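Pseudoaglycone deacetylase Dbv21 (Actinoplanes teichomyceticus, PDB 3DFI) is a zinc-binding deacetylase of the PIG-L family that probably removes the acetyl group from the pseudoaglycone precursor of the lipoglycopeptide antibiotic A40926. Local coordinates at residues Pro72-Arg75 with Arg76-Ile80; Glu138-Ile141 with Ala142-Asp145; Asp160-Ala163 with Thr164-Ala167; Thr168-Ala171 with Ala172-Arg175; Asp184-Tyr187 with Ala188-Gln192. All coordinates share one frame; numbering follows the deposited sequence.

Contact 1: residues Pro72-Arg75 with Arg76-Ile80; sequences PLRR and RNEDI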
loop_
_atom_site.group_PDB
_atom_site.type_symbol
_atom_site.label_atom_id
_atom_site.label_comp_id
_atom_site.label_asym_id
_atom_site.label_seq_id
_atom_site.Cartn_x
_atom_site.Cartn_y
_atom_site.Cartn_z
ATOM N N PRO A 72 10.773 -13.022 -4.089
ATOM C CA PRO A 72 9.333 -12.775 -3.909
ATOM C C PRO A 72 8.714 -13.631 -2.791
ATOM O O PRO A 72 7.888 -13.132 -2.025
ATOM C CB PRO A 72 8.746 -13.125 -5.271
ATOM C CG PRO A 72 9.882 -12.960 -6.228
ATOM C CD PRO A 72 11.100 -13.427 -5.470
ATOM N N LEU A 73 9.154 -14.888 -2.660
ATOM C CA LEU A 73 8.735 -15.725 -1.529
ATOM C C LEU A 73 9.109 -15.109 -0.175
ATOM O O LEU A 73 8.258 -14.951 0.692
ATOM C CB LEU A 73 9.303 -17.146 -1.660
ATOM C CG LEU A 73 8.989 -18.128 -0.526
ATOM C CD1 LEU A 73 7.463 -18.429 -0.454
ATOM C CD2 LEU A 73 9.807 -19.433 -0.669
ATOM N N ARG A 74 10.387 -14.784 0.027
ATOM C CA ARG A 74 10.795 -14.042 1.229
ATOM C C ARG A 74 9.852 -12.859 1.536
ATOM O O ARG A 74 9.373 -12.704 2.662
ATOM C CB ARG A 74 12.236 -13.547 1.084
ATOM C CG ARG A 74 12.814 -12.768 2.322
ATOM C CD ARG A 74 13.509 -13.737 3.343
ATOM N NE ARG A 74 12.572 -14.763 3.809
ATOM C CZ ARG A 74 11.715 -14.602 4.817
ATOM N NH1 ARG A 74 10.871 -15.575 5.127
ATOM N NH2 ARG A 74 11.691 -13.481 5.525
ATOM N N ARG A 75 9.575 -12.042 0.522
ATOM C CA ARG A 75 8.726 -10.844 0.677
ATOM C C ARG A 75 7.263 -11.187 0.970
ATOM O O ARG A 75 6.612 -10.517 1.774
ATOM C CB ARG A 75 8.845 -9.962 -0.555
ATOM C CG ARG A 75 10.246 -9.330 -0.722
ATOM C CD ARG A 75 10.225 -8.194 -1.742
ATOM N NE ARG A 75 9.365 -7.069 -1.347
ATOM C CZ ARG A 75 9.147 -6.012 -2.135
ATOM N NH1 ARG A 75 9.729 -5.961 -3.323
ATOM N NH2 ARG A 75 8.365 -5.016 -1.749
ATOM N N ARG A 76 6.755 -12.258 0.362
ATOM C CA ARG A 76 5.386 -12.695 0.670
ATOM C C ARG A 76 5.303 -13.161 2.129
ATOM O O ARG A 76 4.307 -12.896 2.812
ATOM C CB ARG A 76 4.918 -13.782 -0.291
ATOM C CG ARG A 76 4.517 -13.255 -1.661
ATOM C CD ARG A 76 3.832 -14.332 -2.495
ATOM N NE ARG A 76 4.651 -15.543 -2.673
ATOM C CZ ARG A 76 5.530 -15.714 -3.659
ATOM N NH1 ARG A 76 5.753 -14.744 -4.549
ATOM N NH2 ARG A 76 6.179 -16.853 -3.766
ATOM N N ASN A 77 6.359 -13.826 2.601
ATOM C CA ASN A 77 6.443 -14.236 4.010
ATOM C C ASN A 77 6.531 -13.048 4.959
ATOM O O ASN A 77 5.945 -13.061 6.046
ATOM C CB ASN A 77 7.631 -15.186 4.247
ATOM C CG ASN A 77 7.376 -16.599 3.720
ATOM O OD1 ASN A 77 6.269 -17.152 3.843
ATOM N ND2 ASN A 77 8.421 -17.207 3.164
ATOM N N GLU A 78 7.291 -12.030 4.565
ATOM C CA GLU A 78 7.338 -10.786 5.333
ATOM C C GLU A 78 5.946 -10.146 5.454
ATOM O O GLU A 78 5.541 -9.693 6.541
ATOM C CB GLU A 78 8.310 -9.797 4.688
ATOM C CG GLU A 78 9.815 -10.217 4.785
ATOM C CD GLU A 78 10.737 -9.157 4.191
ATOM O OE1 GLU A 78 10.259 -8.301 3.389
ATOM O OE2 GLU A 78 11.936 -9.155 4.554
ATOM N N ASP A 79 5.241 -10.087 4.327
ATOM C CA ASP A 79 3.901 -9.511 4.255
ATOM C C ASP A 79 2.926 -10.270 5.170
ATOM O O ASP A 79 2.169 -9.655 5.906
ATOM C CB ASP A 79 3.419 -9.508 2.794
ATOM C CG ASP A 79 2.105 -8.764 2.603
ATOM O OD1 ASP A 79 2.037 -7.553 2.913
ATOM O OD2 ASP A 79 1.154 -9.392 2.108
ATOM N N ILE A 80 2.976 -11.604 5.152
ATOM C CA ILE A 80 2.121 -12.423 6.031
ATOM C C ILE A 80 2.382 -12.123 7.528
ATOM O O ILE A 80 1.434 -11.871 8.288
ATOM C CB ILE A 80 2.260 -13.922 5.683
ATOM C CG1 ILE A 80 1.670 -14.183 4.283
ATOM C CG2 ILE A 80 1.650 -14.841 6.771
ATOM C CD1 ILE A 80 2.139 -15.507 3.599
HETATM O O HOH W 1 13.345 -11.151 5.579
HETATM O O HOH W 2 8.535 -7.119 1.420
#
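The guanidinium of Arg76 lies with one face against the backbone of Pro72 and Leu73, one turn back in the helix. A bend at chi3 (-57°) folds the chain back to reach them. Arg76 NH1 comes within 3.5 Å of Pro72 CB, and Arg76 CZ within 3.8 Å of Leu73 CA. Its NH1 also bonds to Ala45 O.

Arg74 turns the other way along the helix surface. Its chain is bent at both chi2 and chi3 and meets Asn77 at about a right angle. Arg74 NH1 is 3.4 Å from Asn77 CB, and the guanidinium and amide planes are 28° apart. Against Glu78 the geometry changes: guanidinium and carboxylate stand almost perpendicular, with planes 84° apart. Arg74 NH2 and Glu78 OE2 are 4.4 Å apart, too far for a salt bridge. A water joins them, 2.9 Å from Arg74 NH2 and 2.6 Å from Glu78 OE2. Thr228 N also bonds to that oxygen.

A second water links Arg75 NE to Glu78 OE1, at 2.9 Å from each. It sits at the edge of the Arg75 guanidinium, in its plane. Arg75 NH2 bonds to Leu17 O, so the group is held from two directions. This is i to i+3 and i+4 contact along helix 71-86. The buried Arg75 side chain comes within about 6 Å of the zinc ion, beside the ligand His16 of the PIG-L metal site.

Contact 2: residues Glu138-Ile141 with Ala142-Asp145; sequences ESMI and AECD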
loop_
_atom_site.group_PDB
_atom_site.type_symbol
_atom_site.label_atom_id
_atom_site.label_comp_id
_atom_site.label_asym_id
_atom_site.label_seq_id
_atom_site.Cartn_x
_atom_site.Cartn_y
_atom_site.Cartn_z
ATOM N N GLU A 138 -11.541 -6.408 -9.555
ATOM C CA GLU A 138 -12.971 -6.698 -9.579
ATOM C C GLU A 138 -13.257 -8.078 -8.977
ATOM O O GLU A 138 -14.172 -8.224 -8.172
ATOM C CB GLU A 138 -13.575 -6.543 -10.993
ATOM C CG GLU A 138 -13.521 -5.059 -11.455
ATOM C CD GLU A 138 -14.271 -4.737 -12.727
ATOM O OE1 GLU A 138 -14.908 -5.640 -13.297
ATOM O OE2 GLU A 138 -14.239 -3.553 -13.151
ATOM N N SER A 139 -12.478 -9.085 -9.361
ATOM C CA SER A 139 -12.646 -10.443 -8.824
ATOM C C SER A 139 -12.457 -10.434 -7.302
ATOM O O SER A 139 -13.229 -11.059 -6.579
ATOM C CB SER A 139 -11.647 -11.411 -9.467
ATOM O OG SER A 139 -11.886 -11.520 -10.850
ATOM N N MET A 140 -11.454 -9.701 -6.824
ATOM C CA MET A 140 -11.225 -9.557 -5.384
ATOM C C MET A 140 -12.385 -8.848 -4.630
ATOM O O MET A 140 -12.787 -9.285 -3.545
ATOM C CB MET A 140 -9.862 -8.898 -5.106
ATOM C CG MET A 140 -9.311 -9.143 -3.700
ATOM S SD MET A 140 -8.737 -10.866 -3.426
ATOM C CE MET A 140 -10.149 -11.727 -2.828
ATOM N N ILE A 141 -12.940 -7.789 -5.221
ATOM C CA ILE A 141 -14.116 -7.104 -4.652
ATOM C C ILE A 141 -15.341 -8.022 -4.544
ATOM O O ILE A 141 -15.990 -8.076 -3.502
ATOM C CB ILE A 141 -14.466 -5.835 -5.453
ATOM C CG1 ILE A 141 -13.331 -4.804 -5.312
ATOM C CG2 ILE A 141 -15.865 -5.281 -5.040
ATOM C CD1 ILE A 141 -13.470 -3.588 -6.201
ATOM N N ALA A 142 -15.649 -8.743 -5.618
ATOM C CA ALA A 142 -16.753 -9.681 -5.607
ATOM C C ALA A 142 -16.565 -10.687 -4.471
ATOM O O ALA A 142 -17.491 -10.994 -3.727
ATOM C CB ALA A 142 -16.843 -10.391 -6.951
ATOM N N GLU A 143 -15.338 -11.171 -4.321
ATOM C CA GLU A 143 -15.029 -12.185 -3.329
ATOM C C GLU A 143 -15.069 -11.664 -1.879
ATOM O O GLU A 143 -15.584 -12.350 -0.993
ATOM C CB GLU A 143 -13.658 -12.788 -3.630
ATOM C CG GLU A 143 -13.439 -14.118 -2.963
ATOM C CD GLU A 143 -12.140 -14.758 -3.395
ATOM O OE1 GLU A 143 -11.173 -14.702 -2.600
ATOM O OE2 GLU A 143 -12.100 -15.300 -4.533
ATOM N N CYS A 144 -14.534 -10.464 -1.645
ATOM C CA CYS A 144 -14.370 -9.941 -0.277
ATOM C C CYS A 144 -15.567 -9.084 0.200
ATOM O O CYS A 144 -15.671 -8.757 1.385
ATOM C CB CYS A 144 -13.048 -9.155 -0.154
ATOM S SG CYS A 144 -11.532 -10.217 -0.115
ATOM N N ASP A 145 -16.445 -8.717 -0.732
ATOM C CA ASP A 145 -17.639 -7.868 -0.474
ATOM C C ASP A 145 -17.374 -6.655 0.465
ATOM O O ASP A 145 -18.055 -6.476 1.476
ATOM C CB ASP A 145 -18.833 -8.744 -0.013
ATOM C CG ASP A 145 -20.167 -7.995 0.010
ATOM O OD1 ASP A 145 -20.312 -6.927 -0.631
ATOM O OD2 ASP A 145 -21.108 -8.500 0.670
#
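Met140 ends against two side chains of the next turn. Its methyl carbon CE is 3.4 Å from Cys144 SG and 3.2 Å from Glu143 OE1. The chain starts away from residues 142-145. Bends at chi2 (72°) and chi3 (-90°) then bring the methyl back, and the thiol and the carboxylate both lie close to it. The Met140 and Glu143 side chains cross at a slant, and both also touch a crystal neighbour.

The backbone sets these positions. Cys144 N gives a hydrogen bond of 2.8 Å to Met140 O, and Cys144 CB rests 3.4 Å from the same oxygen. Glu143 N bonds to Ser139 O at 3.1 Å. The last bond of the series, Asp145 N to Ile141 O, is 2.9 Å long but less straight, at 134°. Asp145 then leaves helical geometry with positive phi, which closes helix 126-144. Its carbonyl oxygen accepts from Arg9 NE.

Further out, Met140 and Ile141 both pack on Leu11 of strand 9-14. Ile141 also touches Pro146 and Ile177, and so faces the interior. Ser139, Ala142 and Glu143 lie on the exposed side.

The methyl carries no formal charge, so its contact with the thiol is dispersive packing between sulfur-bearing groups. Its approach to the carboxylate oxygen may add a weak electrostatic attraction, because the neighbouring sulfur slightly polarises the methyl hydrogens.

Contact 3: residues Asp160-Ala163 with Thr164-Ala167; sequences DHKA and TRDA. With ZN (zinc ion), chain B.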
loop_
_atom_site.group_PDB
_atom_site.type_symbol
_atom_site.label_atom_id
_atom_site.label_comp_id
_atom_site.label_asym_id
_atom_site.label_seq_id
_atom_site.Cartn_x
_atom_site.Cartn_y
_atom_site.Cartn_z
ATOM N N ASP A 160 4.200 1.282 -10.812
ATOM C CA ASP A 160 3.333 0.257 -10.211
ATOM C C ASP A 160 2.241 0.861 -9.334
ATOM O O ASP A 160 1.141 0.298 -9.228
ATOM C CB ASP A 160 4.140 -0.774 -9.392
ATOM C CG ASP A 160 5.099 -1.596 -10.259
ATOM O OD1 ASP A 160 5.948 -2.327 -9.690
ATOM O OD2 ASP A 160 5.009 -1.504 -11.507
ATOM N N HIS A 161 2.559 1.981 -8.692
ATOM C CA HIS A 161 1.606 2.694 -7.850
ATOM C C HIS A 161 0.562 3.363 -8.710
ATOM O O HIS A 161 -0.607 3.287 -8.418
ATOM C CB HIS A 161 2.318 3.744 -6.986
ATOM C CG HIS A 161 3.043 3.167 -5.815
ATOM N ND1 HIS A 161 3.026 3.753 -4.571
ATOM C CD2 HIS A 161 3.808 2.051 -5.694
ATOM C CE1 HIS A 161 3.765 3.039 -3.735
ATOM N NE2 HIS A 161 4.248 2.000 -4.390
ATOM N N LYS A 162 1.001 4.008 -9.790
ATOM C CA LYS A 162 0.084 4.627 -10.756
ATOM C C LYS A 162 -0.832 3.556 -11.364
ATOM O O LYS A 162 -2.057 3.717 -11.377
ATOM C CB LYS A 162 0.877 5.378 -11.834
ATOM C CG LYS A 162 0.067 6.289 -12.742
ATOM C CD LYS A 162 0.992 7.039 -13.687
ATOM C CE LYS A 162 0.255 8.076 -14.518
ATOM N NZ LYS A 162 -0.146 7.546 -15.863
ATOM N N ALA A 163 -0.254 2.439 -11.812
ATOM C CA ALA A 163 -1.065 1.377 -12.419
ATOM C C ALA A 163 -2.082 0.818 -11.410
ATOM O O ALA A 163 -3.259 0.666 -11.751
ATOM C CB ALA A 163 -0.189 0.266 -12.971
ATOM N N THR A 164 -1.628 0.530 -10.181
ATOM C CA THR A 164 -2.511 -0.018 -9.133
ATOM C C THR A 164 -3.698 0.934 -8.818
ATOM O O THR A 164 -4.877 0.523 -8.788
ATOM C CB THR A 164 -1.704 -0.316 -7.887
ATOM O OG1 THR A 164 -0.728 -1.318 -8.216
ATOM C CG2 THR A 164 -2.612 -0.806 -6.720
ATOM N N ARG A 165 -3.365 2.198 -8.604
ATOM C CA ARG A 165 -4.357 3.243 -8.346
ATOM C C ARG A 165 -5.399 3.333 -9.466
ATOM O O ARG A 165 -6.617 3.282 -9.203
ATOM C CB ARG A 165 -3.659 4.610 -8.158
ATOM C CG ARG A 165 -4.628 5.770 -7.921
ATOM C CD ARG A 165 -3.937 7.102 -8.118
ATOM N NE ARG A 165 -3.605 7.280 -9.533
ATOM C CZ ARG A 165 -2.902 8.293 -10.017
ATOM N NH1 ARG A 165 -2.446 9.216 -9.198
ATOM N NH2 ARG A 165 -2.644 8.367 -11.317
ATOM N N ASP A 166 -4.919 3.466 -10.707
ATOM C CA ASP A 166 -5.790 3.660 -11.859
ATOM C C ASP A 166 -6.746 2.471 -12.048
ATOM O O ASP A 166 -7.952 2.647 -12.311
ATOM C CB ASP A 166 -4.959 3.937 -13.122
ATOM C CG ASP A 166 -4.303 5.346 -13.111
ATOM O OD1 ASP A 166 -4.392 6.073 -12.086
ATOM O OD2 ASP A 166 -3.715 5.740 -14.145
ATOM N N ALA A 167 -6.193 1.265 -11.892
ATOM C CA ALA A 167 -6.985 0.039 -11.991
ATOM C C ALA A 167 -8.025 -0.050 -10.868
ATOM O O ALA A 167 -9.153 -0.461 -11.119
ATOM C CB ALA A 167 -6.064 -1.208 -11.974
HETATM ZN ZN ZN B . 5.533 0.453 -3.544
HETATM O O HOH W 3 7.078 -0.820 -2.068
#
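Thr164 sets chi1 at -62°, which places OG1 beside its own backbone N, so the hydroxyl joins the amide at Asp160 O. That carbonyl accepts Thr164 OG1 at 2.7 Å and Thr164 N at 2.9 Å. The hydroxyl is tilted 22° from the carbonyl plane.

His161 has chi1 -77°, with CG beside its backbone N, and its NE2 binds zinc at 2.2 Å. Its ND1 bonds to Asp184 OD2; with the metal at NE2, this helps fix the rotation of the ring. Asp160 OD1 is hydrogen-bonded to His16 NE2, and OD2 forms a salt bridge with Arg101. Asp160 is therefore second shell to another zinc ligand.

Farther along the helix, Arg165 forms a side-on salt bridge with Asp166, NE at 2.9 Å and NH2 at 3.0 Å, both on OD1. Lys162 CG lies obliquely to this guanidinium, 3.7 Å from Arg165 NH2. Glu196 O and Val153 O also take bonds from Arg165.

His16 and Asp19 complete the protein ligands of zinc, and a water lies 2.5 Å from the metal. Two histidines and one aspartate around zinc are the metal site of the PIG-L deacetylase family, with His161 from the first turn of helix 159-174.

Contact 4: residues Thr168-Ala171 with Ala172-Arg175; sequences TLLA and ARER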
loop_
_atom_site.group_PDB
_atom_site.type_symbol
_atom_site.label_atom_id
_atom_site.label_comp_id
_atom_site.label_asym_id
_atom_site.label_seq_id
_atom_site.Cartn_x
_atom_site.Cartn_y
_atom_site.Cartn_z
ATOM N N THR A 168 -7.634 0.363 -9.650
ATOM C CA THR A 168 -8.522 0.334 -8.491
ATOM C C THR A 168 -9.675 1.335 -8.656
ATOM O O THR A 168 -10.833 1.017 -8.354
ATOM C CB THR A 168 -7.778 0.584 -7.148
ATOM O OG1 THR A 168 -6.671 -0.319 -7.003
ATOM C CG2 THR A 168 -8.754 0.412 -5.959
ATOM N N LEU A 169 -9.384 2.516 -9.193
ATOM C CA LEU A 169 -10.451 3.511 -9.451
ATOM C C LEU A 169 -11.539 2.991 -10.392
ATOM O O LEU A 169 -12.733 3.177 -10.149
ATOM C CB LEU A 169 -9.865 4.817 -9.994
ATOM C CG LEU A 169 -9.083 5.657 -8.967
ATOM C CD1 LEU A 169 -8.076 6.566 -9.667
ATOM C CD2 LEU A 169 -10.058 6.493 -8.104
ATOM N N LEU A 170 -11.119 2.352 -11.475
ATOM C CA LEU A 170 -12.045 1.700 -12.414
ATOM C C LEU A 170 -12.853 0.541 -11.788
ATOM O O LEU A 170 -14.064 0.402 -12.016
ATOM C CB LEU A 170 -11.261 1.195 -13.639
ATOM C CG LEU A 170 -10.784 2.255 -14.637
ATOM C CD1 LEU A 170 -9.703 1.682 -15.546
ATOM C CD2 LEU A 170 -11.948 2.829 -15.457
ATOM N N ALA A 171 -12.168 -0.296 -11.015
ATOM C CA ALA A 171 -12.793 -1.484 -10.434
ATOM C C ALA A 171 -13.822 -1.136 -9.350
ATOM O O ALA A 171 -14.924 -1.682 -9.355
ATOM C CB ALA A 171 -11.725 -2.469 -9.901
ATOM N N ALA A 172 -13.455 -0.247 -8.421
ATOM C CA ALA A 172 -14.368 0.204 -7.353
ATOM C C ALA A 172 -15.590 0.978 -7.886
ATOM O O ALA A 172 -16.689 0.877 -7.338
ATOM C CB ALA A 172 -13.612 1.042 -6.287
ATOM N N ARG A 173 -15.389 1.750 -8.951
ATOM C CA ARG A 173 -16.474 2.487 -9.604
ATOM C C ARG A 173 -17.427 1.540 -10.320
ATOM O O ARG A 173 -18.651 1.743 -10.304
ATOM C CB ARG A 173 -15.917 3.535 -10.580
ATOM C CG ARG A 173 -16.975 4.440 -11.252
ATOM C CD ARG A 173 -16.362 5.397 -12.290
ATOM N NE ARG A 173 -15.288 6.220 -11.708
ATOM C CZ ARG A 173 -14.033 6.240 -12.160
ATOM N NH1 ARG A 173 -13.703 5.522 -13.234
ATOM N NH2 ARG A 173 -13.105 6.972 -11.542
ATOM N N GLU A 174 -16.872 0.516 -10.963
ATOM C CA GLU A 174 -17.681 -0.488 -11.656
ATOM C C GLU A 174 -18.564 -1.192 -10.638
ATOM O O GLU A 174 -19.749 -1.421 -10.893
ATOM C CB GLU A 174 -16.788 -1.513 -12.384
ATOM C CG GLU A 174 -17.547 -2.634 -13.163
ATOM C CD GLU A 174 -18.364 -2.120 -14.353
ATOM O OE1 GLU A 174 -19.162 -2.902 -14.916
ATOM O OE2 GLU A 174 -18.227 -0.935 -14.727
ATOM N N ARG A 175 -17.975 -1.527 -9.487
ATOM C CA ARG A 175 -18.681 -2.270 -8.444
ATOM C C ARG A 175 -19.414 -1.413 -7.400
ATOM O O ARG A 175 -19.995 -1.947 -6.458
ATOM C CB ARG A 175 -17.758 -3.329 -7.832
ATOM C CG ARG A 175 -17.633 -4.534 -8.799
ATOM C CD ARG A 175 -17.262 -5.832 -8.137
ATOM N NE ARG A 175 -18.407 -6.664 -7.811
ATOM C CZ ARG A 175 -18.840 -7.660 -8.576
ATOM N NH1 ARG A 175 -19.877 -8.382 -8.187
ATOM N NH2 ARG A 175 -18.233 -7.937 -9.729
#
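Arg173 arches back over the preceding turn, and its guanidinium places one face above Leu169 O. The oxygen lies 3.9 Å from the plane, over its centre. With chi1 at -176° and a bend at chi3 (-55°), the chain runs out and then returns along the helix. Leu170 CD2 meets the group at its edge, 3.9 Å from Arg173 NH1.

The tight part is the inner face. Ala172 N gives Thr168 O a nearly straight bond of 2.9 Å, and Ala172 CB sits 3.5 Å from that oxygen. Thr168, Leu169, Ala171 and Ala172 are all buried. Leu179 of strand 179-182 packs on three of them, and Ile137 and Glu138 of helix 126-144 meet Thr168 and Ala171. Thr168 OG1 is satisfied by Thr164 O.

The outer side is looser. Glu174 rests only CB on the turn before it, 3.4 Å from Leu170 O, and its carboxylate leads away. That end has a long, weak ion pair with Arg134. Arg173 NE lies near Arg266 NE, which probably costs some charge repulsion. Arg175 N bonds to Ala171 O at 3.1 Å.

This is the C-terminal end of the helix in the beta-alpha-beta unit formed by strand 148-152, helix 159-174 and strand 179-182, its apolar face laid on the sheet.

Contact 5: residues Asp184-Tyr187 with Ala188-Gln192; sequences DLPY and AAYSQ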
loop_
_atom_site.group_PDB
_atom_site.type_symbol
_atom_site.label_atom_id
_atom_site.label_comp_id
_atom_site.label_asym_id
_atom_site.label_seq_id
_atom_site.Cartn_x
_atom_site.Cartn_y
_atom_site.Cartn_z
ATOM N N ASP A 184 1.092 8.021 0.268
ATOM C CA ASP A 184 2.133 6.968 0.228
ATOM C C ASP A 184 3.232 7.302 1.223
ATOM O O ASP A 184 3.714 8.413 1.210
ATOM C CB ASP A 184 2.746 6.876 -1.184
ATOM C CG ASP A 184 1.672 6.691 -2.293
ATOM O OD1 ASP A 184 0.784 7.584 -2.468
ATOM O OD2 ASP A 184 1.734 5.648 -2.980
ATOM N N LEU A 185 3.650 6.335 2.052
ATOM C CA LEU A 185 4.711 6.597 3.035
ATOM C C LEU A 185 5.849 5.590 2.854
ATOM O O LEU A 185 5.603 4.480 2.459
ATOM C CB LEU A 185 4.152 6.568 4.466
ATOM C CG LEU A 185 3.252 7.748 4.870
ATOM C CD1 LEU A 185 2.533 7.502 6.211
ATOM C CD2 LEU A 185 4.051 9.070 4.876
ATOM N N PRO A 186 7.095 5.978 3.171
ATOM C CA PRO A 186 7.516 7.259 3.740
ATOM C C PRO A 186 7.668 8.364 2.702
ATOM O O PRO A 186 7.992 9.502 3.046
ATOM C CB PRO A 186 8.897 6.934 4.328
ATOM C CG PRO A 186 9.441 5.849 3.436
ATOM C CD PRO A 186 8.231 5.050 2.982
ATOM N N TYR A 187 7.419 8.026 1.445
ATOM C CA TYR A 187 7.647 8.936 0.315
ATOM C C TYR A 187 7.132 10.370 0.525
ATOM O O TYR A 187 7.854 11.331 0.250
ATOM C CB TYR A 187 7.185 8.270 -0.990
ATOM C CG TYR A 187 7.608 6.786 -0.992
ATOM C CD1 TYR A 187 8.984 6.432 -1.048
ATOM C CD2 TYR A 187 6.668 5.752 -0.834
ATOM C CE1 TYR A 187 9.409 5.101 -0.995
ATOM C CE2 TYR A 187 7.087 4.400 -0.800
ATOM C CZ TYR A 187 8.462 4.092 -0.878
ATOM O OH TYR A 187 8.910 2.785 -0.850
ATOM N N ALA A 188 5.929 10.504 1.081
ATOM C CA ALA A 188 5.329 11.830 1.357
ATOM C C ALA A 188 6.040 12.598 2.460
ATOM O O ALA A 188 5.944 13.818 2.511
ATOM C CB ALA A 188 3.861 11.705 1.678
ATOM N N ALA A 189 6.776 11.906 3.334
ATOM C CA ALA A 189 7.555 12.628 4.368
ATOM C C ALA A 189 8.748 13.376 3.796
ATOM O O ALA A 189 9.293 14.257 4.451
ATOM C CB ALA A 189 7.994 11.699 5.503
ATOM N N TYR A 190 9.140 13.041 2.572
ATOM C CA TYR A 190 10.309 13.654 1.947
ATOM C C TYR A 190 9.949 14.688 0.883
ATOM O O TYR A 190 10.594 15.728 0.795
ATOM C CB TYR A 190 11.246 12.584 1.361
ATOM C CG TYR A 190 11.836 11.647 2.398
ATOM C CD1 TYR A 190 12.993 11.997 3.122
ATOM C CD2 TYR A 190 11.253 10.415 2.646
ATOM C CE1 TYR A 190 13.545 11.128 4.092
ATOM C CE2 TYR A 190 11.790 9.530 3.611
ATOM C CZ TYR A 190 12.928 9.896 4.330
ATOM O OH TYR A 190 13.437 9.012 5.272
ATOM N N SER A 191 8.904 14.418 0.099
ATOM C CA SER A 191 8.659 15.173 -1.130
ATOM C C SER A 191 7.236 15.116 -1.652
ATOM O O SER A 191 6.463 14.207 -1.303
ATOM C CB SER A 191 9.604 14.680 -2.234
ATOM O OG SER A 191 10.969 14.954 -1.899
ATOM N N GLN A 192 6.925 16.101 -2.503
ATOM C CA GLN A 192 5.683 16.203 -3.319
ATOM C C GLN A 192 4.343 16.449 -2.589
ATOM O O GLN A 192 4.256 17.338 -1.720
ATOM C CB GLN A 192 5.554 15.051 -4.339
ATOM C CG GLN A 192 4.695 15.413 -5.556
ATOM C CD GLN A 192 4.722 14.345 -6.639
ATOM O OE1 GLN A 192 4.144 13.251 -6.491
ATOM N NE2 GLN A 192 5.393 14.667 -7.752
#
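The ring of Tyr190 overlaps Pro186 along one side, with CE2 4.0 Å from Pro186 CB and CD2 3.4 Å from Pro186 O. Pro186 O approaches the ring obliquely, while Tyr187 O lies at its edge, near its plane. With chi1 at -63°, the ring leans back over the start of the turn.

Pro186 works in two directions. It follows a cis peptide bond, and its CD sits over the centre of the Tyr187 ring, 3.9 Å above the plane, so the proline ring rests on one face of its neighbour's ring. Leu185 adds an apolar touch from CD2 to Ala188 CB, 4.1 Å away.

The backbone here forms a short, irregular helical turn. Ala188 N bonds to Asp184 O. Ala189 N bonds to Pro186 O at 2.7 Å, but the donor stands 41° out of the carbonyl plane. Tyr187 O accepts twice. Ser191 N comes in the carbonyl plane at 3.3 Å, and Tyr190 N comes from above it at 3.2 Å. One oxygen thus serves both an i+3 and an i+4 donor as the turn ends.

Asp184 OD2 bonds to the zinc ligand His161, and OD1 accepts from Ile155 N. The Tyr187 side chain is about 5 Å from the zinc, so this turn borders the metal site. Leu185 N bonds to Ser23 OG of helix 19-33. Residues 184-187 follow strand 179-182. Helix 240-251 packs on Leu185, Pro186, Ala189 and Tyr190, and Leu233 of helix 227-233 meets Pro186 and Tyr187.

How the contacts relate
The contacts follow one another along the chain in numerical order. Contact 1 lies on helix 71-86 and contact 2 at the end of helix 126-144. Contacts 3 and 4 share helix 159-174, with centres about 12 Å apart, and contact 5 follows strand 179-182. Contact 2 packs directly on contact 4, where the ends of two neighbouring helices meet; their centres are about 11 Å apart. Contacts 3 and 5 touch beside the zinc, although their centres are about 17 Å apart. Contact 1 reaches the same site from another helix, about 8 Å from each of them by nearest atoms. Contacts 1, 3 and 5 therefore lie near the metal site, while 2 and 4 lie farther off.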